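Local coordinates for protein 4-hydroxybenzoyl-CoA Thioesterase (Pseudomonas sp. CBS3, PDB 1LO7) that hydrolyses 4-hydroxybenzoyl-CoA to 4-hydroxybenzoate and coenzyme A, the last step in making 4-hydroxybenzoate from 4-chlorobenzoate, working as a homotetramer of hot dog fold subunits, at residues Pro25-Trp30 with Ala66-Thr71; Arg48-Val51 with Gly55-Gly58. All coordinates share one frame; numbering follows the deposited sequence. Where two conformers were deposited one is given.

Contact 1 of 2, residues Pro25-Trp30 with Ala66-Thr71; sequences PNYHRW and ASFVCT. With 4CO (4-hydroxyphenacyl coenzyme A), chain B; EDO (1,2-ethanediol), chain D; EDO (1,2-ethanediol), chain C.
Tyr27 and Phe68 stand opposite one another in the backbone register across a wide gap, their CA atoms 9.6 Å apart: the first turns of helix 25-41 lie beside the end of strand 56-68, where regular strand stops at Phe68 and residues 69-71 continue as a loop. Rings bridge the gap. Tyr27 and Phe68 pass in opposite directions, planes inclined at 50°, and Tyr27 CD2 meets the rim of Phe68 at CE2, 3.8 Å away. His28 NE2 reaches the same rim, 4.2 Å from Phe68 CZ, while its imidazole stacks on His28 of the second subunit. A long helix resting against a curved antiparallel sheet is the hallmark of the hot dog fold; here the sheet runs on into that second subunit, paired through Ala66 and Ser67. The bound inhibitor, 4-hydroxyphenacyl coenzyme A, threads past this edge. Its C3P lies 3.7 Å from Phe68 CD2 and 4.0 Å from Tyr27 CE2, so both rings border the pantetheine arm from the helix side. Phe68 CG stands anti to the carbonyl carbon (chi1 -54°), which turns the ring to the helix. The ligand's N8P donates a weak bond to Phe68 O (3.0 Å, 129°).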
loop_
_atom_site.group_PDB
_atom_site.type_symbol
_atom_site.label_atom_id
_atom_site.label_comp_id
_atom_site.label_asym_id
_atom_site.label_seq_id
_atom_site.Cartn_x
_atom_site.Cartn_y
_atom_site.Cartn_z
ATOM N N PRO A 25 -0.501 3.494 -8.371
ATOM C CA PRO A 25 0.257 4.014 -7.249
ATOM C C PRO A 25 1.464 3.138 -6.933
ATOM O O PRO A 25 2.472 3.604 -6.393
ATOM C CB PRO A 25 -0.721 4.178 -6.122
ATOM C CG PRO A 25 -2.077 4.286 -6.824
ATOM C CD PRO A 25 -1.969 3.440 -8.083
ATOM N N ASN A 26 1.388 1.864 -7.305
ATOM C CA ASN A 26 2.507 0.943 -7.103
ATOM C C ASN A 26 3.754 1.395 -7.850
ATOM O O ASN A 26 4.881 1.247 -7.343
ATOM C CB ASN A 26 2.155 -0.537 -7.376
ATOM C CG ASN A 26 1.144 -0.999 -6.348
ATOM O OD1 ASN A 26 1.325 -0.713 -5.164
ATOM N ND2 ASN A 26 0.059 -1.650 -6.759
ATOM N N TYR A 27 3.586 1.947 -9.078
ATOM C CA TYR A 27 4.750 2.437 -9.786
ATOM C C TYR A 27 5.446 3.527 -8.949
ATOM O O TYR A 27 6.658 3.582 -8.837
ATOM C CB TYR A 27 4.412 3.058 -11.154
ATOM C CG TYR A 27 4.005 2.016 -12.177
ATOM C CD1 TYR A 27 4.958 1.126 -12.674
ATOM C CD2 TYR A 27 2.700 1.923 -12.651
ATOM C CE1 TYR A 27 4.603 0.173 -13.631
ATOM C CE2 TYR A 27 2.327 0.973 -13.602
ATOM C CZ TYR A 27 3.291 0.094 -14.087
ATOM O OH TYR A 27 2.948 -0.874 -15.007
ATOM N N HIS A 28 4.671 4.410 -8.320
ATOM C CA HIS A 28 5.300 5.448 -7.516
ATOM C C HIS A 28 6.056 4.839 -6.327
ATOM O O HIS A 28 7.088 5.338 -5.932
ATOM C CB HIS A 28 4.238 6.486 -7.060
ATOM C CG HIS A 28 3.689 7.197 -8.251
ATOM N ND1 HIS A 28 4.463 8.147 -8.962
ATOM C CD2 HIS A 28 2.459 7.089 -8.857
ATOM C CE1 HIS A 28 3.681 8.593 -9.975
ATOM N NE2 HIS A 28 2.478 7.978 -9.928
ATOM N N ARG A 29 5.536 3.727 -5.743
ATOM C CA ARG A 29 6.246 3.082 -4.637
ATOM C C ARG A 29 7.586 2.637 -5.199
ATOM O O ARG A 29 8.610 2.841 -4.569
ATOM C CB ARG A 29 5.526 1.778 -4.199
ATOM C CG ARG A 29 4.306 1.971 -3.331
ATOM C CD ARG A 29 4.123 0.787 -2.367
ATOM N NE ARG A 29 3.843 -0.440 -3.083
ATOM C CZ ARG A 29 4.704 -1.433 -3.284
ATOM N NH1 ARG A 29 5.920 -1.369 -2.803
ATOM N NH2 ARG A 29 4.332 -2.536 -3.979
ATOM N N TRP A 30 7.563 2.048 -6.382
ATOM C CA TRP A 30 8.812 1.565 -6.954
ATOM C C TRP A 30 9.776 2.703 -7.347
ATOM O O TRP A 30 11.037 2.572 -7.202
ATOM C CB TRP A 30 8.563 0.579 -8.105
ATOM C CG TRP A 30 7.747 -0.585 -7.656
ATOM C CD1 TRP A 30 7.807 -1.211 -6.447
ATOM C CD2 TRP A 30 6.743 -1.245 -8.419
ATOM N NE1 TRP A 30 6.880 -2.240 -6.409
ATOM C CE2 TRP A 30 6.204 -2.261 -7.610
ATOM C CE3 TRP A 30 6.215 -1.038 -9.700
ATOM C CZ2 TRP A 30 5.180 -3.071 -8.096
ATOM C CZ3 TRP A 30 5.219 -1.848 -10.167
ATOM C CH2 TRP A 30 4.695 -2.853 -9.363
ATOM N N ALA A 66 4.824 12.111 -15.110
ATOM C CA ALA A 66 4.876 10.716 -15.451
ATOM C C ALA A 66 3.998 10.359 -16.653
ATOM O O ALA A 66 2.950 10.944 -16.892
ATOM C CB ALA A 66 4.334 9.930 -14.255
ATOM N N SER A 67 4.449 9.347 -17.375
ATOM C CA SER A 67 3.701 8.821 -18.508
ATOM C C SER A 67 3.695 7.312 -18.438
ATOM O O SER A 67 4.695 6.683 -18.099
ATOM C CB SER A 67 4.247 9.330 -19.826
ATOM O OG SER A 67 4.207 10.745 -19.811
ATOM N N PHE A 68 2.546 6.697 -18.736
ATOM C CA PHE A 68 2.354 5.237 -18.697
ATOM C C PHE A 68 2.137 4.776 -20.115
ATOM O O PHE A 68 1.107 5.048 -20.738
ATOM C CB PHE A 68 1.167 4.895 -17.780
ATOM C CG PHE A 68 1.329 5.512 -16.422
ATOM C CD1 PHE A 68 0.863 6.802 -16.155
ATOM C CD2 PHE A 68 1.967 4.813 -15.391
ATOM C CE1 PHE A 68 0.998 7.381 -14.885
ATOM C CE2 PHE A 68 2.133 5.390 -14.123
ATOM C CZ PHE A 68 1.633 6.673 -13.858
ATOM N N VAL A 69 3.149 4.085 -20.616
ATOM C CA VAL A 69 3.193 3.658 -22.000
ATOM C C VAL A 69 2.509 2.359 -22.389
ATOM O O VAL A 69 1.836 2.250 -23.420
ATOM C CB VAL A 69 4.646 3.752 -22.445
ATOM C CG1 VAL A 69 4.671 3.452 -23.918
ATOM C CG2 VAL A 69 5.171 5.168 -22.188
ATOM N N CYS A 70 2.695 1.344 -21.540
ATOM C CA CYS A 70 2.066 0.057 -21.751
ATOM C C CYS A 70 1.826 -0.578 -20.387
ATOM O O CYS A 70 2.343 -0.127 -19.378
ATOM C CB CYS A 70 2.768 -0.891 -22.728
ATOM S SG CYS A 70 4.268 -1.519 -21.994
ATOM N N THR A 71 1.003 -1.595 -20.357
ATOM C CA THR A 71 0.673 -2.231 -19.096
ATOM C C THR A 71 1.676 -3.242 -18.670
ATOM O O THR A 71 2.508 -3.682 -19.426
ATOM C CB THR A 71 -0.672 -2.967 -19.241
ATOM O OG1 THR A 71 -0.522 -4.056 -20.129
ATOM C CG2 THR A 71 -1.776 -2.040 -19.736
HETATM N N1A 4CO B . 0.080 12.074 -22.646
HETATM C C2A 4CO B . -1.123 12.548 -23.090
HETATM N N3A 4CO B . -2.079 11.872 -23.672
HETATM C C4A 4CO B . -1.774 10.563 -23.794
HETATM C C5A 4CO B . -0.596 9.948 -23.405
HETATM C C6A 4CO B . 0.371 10.758 -22.790
HETATM N N6A 4CO B . 1.527 10.291 -22.367
HETATM N N7A 4CO B . -0.618 8.589 -23.706
HETATM C C8A 4CO B . -1.809 8.398 -24.289
HETATM N N9A 4CO B . -2.531 9.558 -24.386
HETATM C C1D 4CO B . -3.828 9.763 -25.038
HETATM C C2D 4CO B . -3.714 9.675 -26.557
HETATM O O2D 4CO B . -3.205 10.886 -27.121
HETATM C C3D 4CO B . -5.183 9.501 -26.905
HETATM O O3D 4CO B . -5.900 10.670 -26.602
HETATM P P3D 4CO B . -6.902 11.331 -27.631
HETATM O O7A 4CO B . -6.100 12.144 -28.522
HETATM O O8A 4CO B . -7.640 10.290 -28.352
HETATM O O9A 4CO B . -7.884 12.207 -26.805
HETATM C C4D 4CO B . -5.564 8.490 -25.829
HETATM O O4D 4CO B . -4.600 8.668 -24.746
HETATM C C5D 4CO B . -5.681 7.053 -26.243
HETATM O O5D 4CO B . -4.366 6.583 -26.550
HETATM P P1A 4CO B . -4.149 5.790 -27.906
HETATM O O1A 4CO B . -2.685 5.669 -27.988
HETATM O O2A 4CO B . -4.724 6.470 -29.044
HETATM O O3A 4CO B . -4.841 4.437 -27.820
HETATM P P2A 4CO B . -4.311 3.007 -27.324
HETATM O O4A 4CO B . -5.500 2.128 -27.277
HETATM O O5A 4CO B . -3.364 2.499 -28.315
HETATM O O6A 4CO B . -3.397 3.090 -25.958
HETATM C CBP 4CO B . -3.484 2.551 -23.684
HETATM C CCP 4CO B . -4.052 3.462 -24.774
HETATM C CDP 4CO B . -3.701 1.068 -24.029
HETATM C CEP 4CO B . -4.083 2.922 -22.334
HETATM C CAP 4CO B . -1.947 2.608 -23.660
HETATM O OAP 4CO B . -1.506 3.953 -23.468
HETATM C C9P 4CO B . -1.397 1.947 -22.398
HETATM O O9P 4CO B . -1.533 0.754 -22.225
HETATM N N8P 4CO B . -0.807 2.812 -21.394
HETATM C C7P 4CO B . -0.535 2.105 -20.137
HETATM C C6P 4CO B . -1.714 2.202 -19.157
HETATM C C5P 4CO B . -1.233 1.775 -17.766
HETATM O O5P 4CO B . -0.715 0.684 -17.552
HETATM N N4P 4CO B . -1.481 2.777 -16.756
HETATM C C3P 4CO B . -0.938 2.483 -15.437
HETATM C C2P 4CO B . -1.755 1.442 -14.719
HETATM S S1P 4CO B . -3.518 1.528 -15.034
HETATM O O1B 4CO B . -4.256 1.996 -11.888
HETATM C C1B 4CO B . -4.910 1.477 -12.774
HETATM C C2B 4CO B . -6.321 1.844 -12.947
HETATM C C3B 4CO B . -7.071 1.220 -13.973
HETATM C C4B 4CO B . -8.417 1.542 -14.134
HETATM C C5B 4CO B . -9.024 2.464 -13.256
HETATM O O2B 4CO B . -10.401 2.754 -13.361
HETATM C C6B 4CO B . -8.252 3.101 -12.245
HETATM C C7B 4CO B . -6.889 2.786 -12.088
HETATM C CB 4CO B . -4.293 0.511 -13.716
HETATM C C1 EDO D . 8.856 11.950 -19.403
HETATM O O1 EDO D . 8.260 12.209 -20.665
HETATM C C2 EDO D . 7.788 11.548 -18.417
HETATM O O2 EDO D . 6.507 11.978 -18.861
HETATM C C1 EDO C . 1.431 4.888 -25.282
HETATM O O1 EDO C . 1.027 3.596 -25.653
HETATM C C2 EDO C . 0.356 5.926 -25.572
HETATM O O2 EDO C . -0.921 5.348 -25.833
#

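Contact 2 of 2, residues Arg48-Val51 with Gly55-Gly58; sequences RQTV and GIVG
Thr50 lays its CB and OG1 across the backbone carbonyl of Ile56, the hydroxyl donating to Ile56 O over 2.8 Å. OG1 does not approach along a lone pair but from above the carbonyl plane, 37° out of it. With chi1 at 63° the hydroxyl sits between the backbone N and the carbonyl carbon, also within hydrogen-bonding range of Trp47 O, one turn back in helix 47-54; its one proton is probably shared between the two carbonyls. Thr50 OG1 also touches Ile56 CB at 3.8 Å; Tyr136 of helix 134-140 packs against both residues. Beside this pair, Val51 CG2 and Val57 CG1 meet at 3.8 Å, two methyl branches crossing at an angle.

Just past the helix, Gly55 takes a positive phi (88°), a conformation that glycine adopts easily. Gly55 N donates weakly to both Thr50 O (3.1 Å) and Val51 O (3.0 Å), and Ile56 N adds a weak 3.4 Å bond to Thr50 O. The chain thus turns sharply from helix into strand 56-68, which carries Gly58 to the coenzyme A ligand pocket. Three bent amide bonds give individually little directional hold, so the short hydroxyl bond probably contributes much to fixing the turn, and the Thr50 hydroxyl, which also reaches Trp47 O, probably ties the start of the strand to the helix turn carrying the substrate-binding Trp47.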
loop_
_atom_site.group_PDB
_atom_site.type_symbol
_atom_site.label_atom_id
_atom_site.label_comp_id
_atom_site.label_asym_id
_atom_site.label_seq_id
_atom_site.Cartn_x
_atom_site.Cartn_y
_atom_site.Cartn_z
ATOM N N ARG A 48 18.698 7.595 8.034
ATOM C CA ARG A 48 18.752 7.415 9.487
ATOM C C ARG A 48 20.041 7.999 10.036
ATOM O O ARG A 48 20.102 8.520 11.141
ATOM C CB ARG A 48 18.721 5.892 9.696
ATOM C CG ARG A 48 18.371 5.368 11.051
ATOM C CD ARG A 48 18.521 3.850 11.025
ATOM N NE ARG A 48 17.443 3.197 10.271
ATOM C CZ ARG A 48 17.659 2.585 9.117
ATOM N NH1 ARG A 48 18.874 2.524 8.562
ATOM N NH2 ARG A 48 16.617 1.999 8.520
ATOM N N GLN A 49 21.094 7.889 9.251
ATOM C CA GLN A 49 22.373 8.403 9.669
ATOM C C GLN A 49 22.521 9.895 9.298
ATOM O O GLN A 49 23.000 10.724 10.076
ATOM C CB GLN A 49 23.469 7.494 9.039
ATOM C CG GLN A 49 24.921 7.946 9.228
ATOM C CD GLN A 49 25.872 6.973 8.548
ATOM O OE1 GLN A 49 25.573 5.769 8.443
ATOM N NE2 GLN A 49 26.989 7.511 8.047
ATOM N N THR A 50 22.108 10.269 8.074
ATOM C CA THR A 50 22.265 11.665 7.700
ATOM C C THR A 50 21.470 12.583 8.612
ATOM O O THR A 50 21.880 13.720 8.840
ATOM C CB THR A 50 21.874 11.963 6.233
ATOM O OG1 THR A 50 20.486 11.684 6.007
ATOM C CG2 THR A 50 22.725 11.163 5.256
ATOM N N VAL A 51 20.325 12.123 9.102
ATOM C CA VAL A 51 19.542 13.016 9.967
ATOM C C VAL A 51 20.293 13.350 11.241
ATOM O O VAL A 51 20.281 14.491 11.709
ATOM C CB VAL A 51 18.141 12.468 10.245
ATOM C CG1 VAL A 51 18.186 11.228 11.126
ATOM C CG2 VAL A 51 17.212 13.550 10.814
ATOM N N GLY A 55 21.219 16.579 9.791
ATOM C CA GLY A 55 19.822 16.987 9.794
ATOM C C GLY A 55 19.009 16.587 8.568
ATOM O O GLY A 55 17.811 16.851 8.521
ATOM N N ILE A 56 19.653 15.955 7.589
ATOM C CA ILE A 56 18.976 15.570 6.343
ATOM C C ILE A 56 18.045 14.410 6.538
ATOM O O ILE A 56 18.481 13.347 6.933
ATOM C CB ILE A 56 19.986 15.414 5.205
ATOM C CG1 ILE A 56 20.670 16.799 4.964
ATOM C CG2 ILE A 56 19.352 14.872 3.919
ATOM C CD1 ILE A 56 21.793 16.733 3.929
ATOM N N VAL A 57 16.749 14.631 6.285
ATOM C CA VAL A 57 15.777 13.553 6.513
ATOM C C VAL A 57 15.512 12.686 5.292
ATOM O O VAL A 57 14.878 11.614 5.371
ATOM C CB VAL A 57 14.440 14.132 7.041
ATOM C CG1 VAL A 57 14.659 14.908 8.315
ATOM C CG2 VAL A 57 13.762 15.018 6.002
ATOM N N GLY A 58 15.960 13.170 4.157
ATOM C CA GLY A 58 15.716 12.440 2.944
ATOM C C GLY A 58 15.523 13.444 1.807
ATOM O O GLY A 58 15.960 14.604 1.914
#

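Both contacts use strand 56-68, but at its two ends: contact 2 lies where the strand begins, straight after helix 47-54, and contact 1 where it finishes and the chain loops away. Their centres are 28 Å apart, their nearest atoms about 14 Å, on opposite sides of the chain's centre. In sequence contact 2 is nested within the span closed by contact 1, because residues 48-58 all fall between Trp30 and Ala66. One strand thus joins the start of the long central helix to the end of the short second one. Each end also borders a bound 4-hydroxyphenacyl coenzyme A, consistent with active sites assembled from more than one subunit.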